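PDB 3GBH: NAD(P)H-flavin oxidoreductase, which binds flavin mononucleotide and, as a member of the nitroreductase family, probably uses NAD(P)H to drive flavin-dependent reduction. Local coordinates for residues Pro125-Lys128 with Asn129-Arg132. Sequence-based numbering, arbitrary orientation.
Sequences PYYK and NLSR
Pro125 O is gripped by Asn129 twice, and unequally. The strong bond comes from the side-chain amide: ND2 of Asn129 sits 2.6 Å from Pro125 O, nearly straight at 171°, in the carbonyl plane and on a lone pair, with the oxygen also lying in the plane of the amide. The Asn129 torsion explains the reach, since CG stands anti to the carbonyl carbon (chi1 -72°) and the amide folds back toward the preceding turn. The second bond, from Asn129 N to the same oxygen, is weak at 3.3 Å. That N-H is shared, for it also makes a weak bond to Tyr126 O.

Tyr126 swings its ring out anti to the backbone N (chi1 165°), where CE1 meets Leu130 CD2 at 4.0 Å. The other methyl of Leu130 goes to Tyr127: CD1 of the leucine lies 3.9 Å from CD1 of the ring, the two side chains running alongside each other in the same direction. One leucine thus sends a methyl to each of two successive tyrosines. Tyr127 is buried, its hydroxyl bonded to Ser48, one of the residues lining an FMN pocket; Met135 and Ile138 of helix 132-156 touch both Tyr127 and Leu130.

Tyr127 O takes a weak bond from Leu130 N, and a water donates to it and to Leu130 O. At Lys128 the carbonyl has a similar link, a second water joining Lys128 O to Leu130 O as the chain turns toward the next helix.

Ser131 then N-caps that helix through OG to Gly134 N. The whole is the C-terminal turn of helix 113-128, where the Asn129 amide binds the carbonyl four residues earlier and waters join later carbonyls to Leu130 O, in the short link to helix 132-156 of the nitroreductase fold.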
ATOM      1  N   PRO B 125     -31.310  -0.477 -33.676  1.00 26.03           N
ATOM      2  CA  PRO B 125     -31.107   0.487 -34.771  1.00 27.28           C
ATOM      3  C   PRO B 125     -29.685   1.043 -34.839  1.00 27.80           C
ATOM      4  O   PRO B 125     -29.183   1.350 -35.912  1.00 29.79           O
ATOM      5  CB  PRO B 125     -32.091   1.612 -34.441  1.00 27.68           C
ATOM      6  CG  PRO B 125     -33.135   0.973 -33.567  1.00 28.60           C
ATOM      7  CD  PRO B 125     -32.412  -0.088 -32.785  1.00 25.32           C
ATOM      8  N   TYR B 126     -29.045   1.183 -33.700  1.00 27.27           N
ATOM      9  CA  TYR B 126     -27.687   1.707 -33.670  1.00 28.92           C
ATOM     10  C   TYR B 126     -26.712   0.697 -34.288  1.00 27.21           C
ATOM     11  O   TYR B 126     -25.991   1.035 -35.232  1.00 27.70           O
ATOM     12  CB  TYR B 126     -27.306   2.134 -32.247  1.00 30.36           C
ATOM     13  CG  TYR B 126     -25.838   2.360 -32.031  1.00 35.59           C
ATOM     14  CD1 TYR B 126     -25.145   3.359 -32.712  1.00 40.51           C
ATOM     15  CD2 TYR B 126     -25.133   1.578 -31.114  1.00 41.00           C
ATOM     16  CE1 TYR B 126     -23.772   3.542 -32.495  1.00 40.66           C
ATOM     17  CE2 TYR B 126     -23.800   1.749 -30.903  1.00 42.81           C
ATOM     18  CZ  TYR B 126     -23.119   2.729 -31.588  1.00 42.83           C
ATOM     19  OH  TYR B 126     -21.766   2.857 -31.328  1.00 47.10           O
ATOM     20  N   TYR B 127     -26.749  -0.546 -33.819  1.00 25.67           N
ATOM     21  CA  TYR B 127     -25.839  -1.604 -34.319  1.00 25.21           C
ATOM     22  C   TYR B 127     -26.126  -1.970 -35.771  1.00 25.71           C
ATOM     23  O   TYR B 127     -25.194  -2.192 -36.551  1.00 26.77           O
ATOM     24  CB  TYR B 127     -25.894  -2.864 -33.411  1.00 26.06           C
ATOM     25  CG  TYR B 127     -24.739  -2.972 -32.400  1.00 26.12           C
ATOM     26  CD1 TYR B 127     -24.225  -1.845 -31.772  1.00 30.08           C
ATOM     27  CD2 TYR B 127     -24.166  -4.212 -32.086  1.00 29.54           C
ATOM     28  CE1 TYR B 127     -23.148  -1.919 -30.896  1.00 28.27           C
ATOM     29  CE2 TYR B 127     -23.090  -4.308 -31.200  1.00 30.74           C
ATOM     30  CZ  TYR B 127     -22.600  -3.144 -30.597  1.00 29.60           C
ATOM     31  OH  TYR B 127     -21.537  -3.213 -29.746  1.00 30.33           O
ATOM     32  N   LYS B 128     -27.396  -2.027 -36.145  1.00 24.68           N
ATOM     33  CA  LYS B 128     -27.760  -2.425 -37.503  1.00 26.89           C
ATOM     34  C   LYS B 128     -27.382  -1.380 -38.531  1.00 27.43           C
ATOM     35  O   LYS B 128     -27.324  -1.680 -39.717  1.00 28.25           O
ATOM     36  CB  LYS B 128     -29.270  -2.697 -37.625  1.00 26.33           C
ATOM     37  CG  LYS B 128     -29.724  -3.973 -36.938  1.00 30.63           C
ATOM     38  CD  LYS B 128     -31.234  -4.156 -37.101  1.00 31.16           C
ATOM     39  CE  LYS B 128     -31.715  -5.498 -36.570  1.00 40.65           C
ATOM     40  NZ  LYS B 128     -33.233  -5.597 -36.567  1.00 41.81           N
ATOM     41  N   ASN B 129     -27.162  -0.147 -38.093  1.00 26.61           N
ATOM     42  CA  ASN B 129     -26.836   0.910 -39.021  1.00 26.52           C
ATOM     43  C   ASN B 129     -25.356   1.358 -39.001  1.00 26.38           C
ATOM     44  O   ASN B 129     -24.988   2.258 -39.744  1.00 24.62           O
ATOM     45  CB  ASN B 129     -27.774   2.076 -38.785  1.00 25.76           C
ATOM     46  CG  ASN B 129     -29.165   1.785 -39.261  1.00 29.19           C
ATOM     47  OD1 ASN B 129     -29.421   1.837 -40.446  1.00 29.35           O
ATOM     48  ND2 ASN B 129     -30.085   1.477 -38.332  1.00 25.23           N
ATOM     49  N   LEU B 130     -24.516   0.710 -38.191  1.00 24.76           N
ATOM     50  CA  LEU B 130     -23.083   0.938 -38.223  1.00 25.10           C
ATOM     51  C   LEU B 130     -22.482   0.516 -39.555  1.00 24.55           C
ATOM     52  O   LEU B 130     -22.876  -0.491 -40.127  1.00 23.90           O
ATOM     53  CB  LEU B 130     -22.369   0.133 -37.113  1.00 25.53           C
ATOM     54  CG  LEU B 130     -22.484   0.639 -35.682  1.00 30.04           C
ATOM     55  CD1 LEU B 130     -22.039  -0.468 -34.697  1.00 29.37           C
ATOM     56  CD2 LEU B 130     -21.646   1.877 -35.497  1.00 31.32           C
ATOM     57  N   SER B 131     -21.512   1.282 -40.034  1.00 24.83           N
ATOM     58  CA  SER B 131     -20.741   0.896 -41.204  1.00 24.59           C
ATOM     59  C   SER B 131     -20.018  -0.407 -40.936  1.00 24.73           C
ATOM     60  O   SER B 131     -19.779  -0.789 -39.780  1.00 21.50           O
ATOM     61  CB  SER B 131     -19.714   1.989 -41.555  1.00 25.50           C
ATOM     62  OG  SER B 131     -18.669   2.079 -40.576  1.00 25.61           O
ATOM     63  N   ARG B 132     -19.649  -1.099 -42.002  1.00 25.21           N
ATOM     64  CA  ARG B 132     -18.821  -2.286 -41.862  1.00 27.20           C
ATOM     65  C   ARG B 132     -17.516  -1.998 -41.087  1.00 25.34           C
ATOM     66  O   ARG B 132     -17.131  -2.785 -40.210  1.00 25.30           O
ATOM     67  CB  ARG B 132     -18.524  -2.914 -43.233  1.00 27.97           C
ATOM     68  CG  ARG B 132     -17.758  -4.244 -43.136  1.00 31.75           C
ATOM     69  CD  ARG B 132     -17.449  -4.848 -44.517  1.00 33.43           C
ATOM     70  NE  ARG B 132     -16.682  -6.104 -44.428  1.00 43.13           N
ATOM     71  CZ  ARG B 132     -17.206  -7.335 -44.464  1.00 41.80           C
ATOM     72  NH1 ARG B 132     -18.518  -7.519 -44.585  1.00 37.56           N
ATOM     73  NH2 ARG B 132     -16.406  -8.399 -44.374  1.00 44.45           N
TER
HETATM   74  O   HOH W   1     -23.892  -2.972 -38.870  1.00 27.58           O
HETATM   75  O   HOH W   2     -25.284  -1.398 -42.095  1.00 45.93           O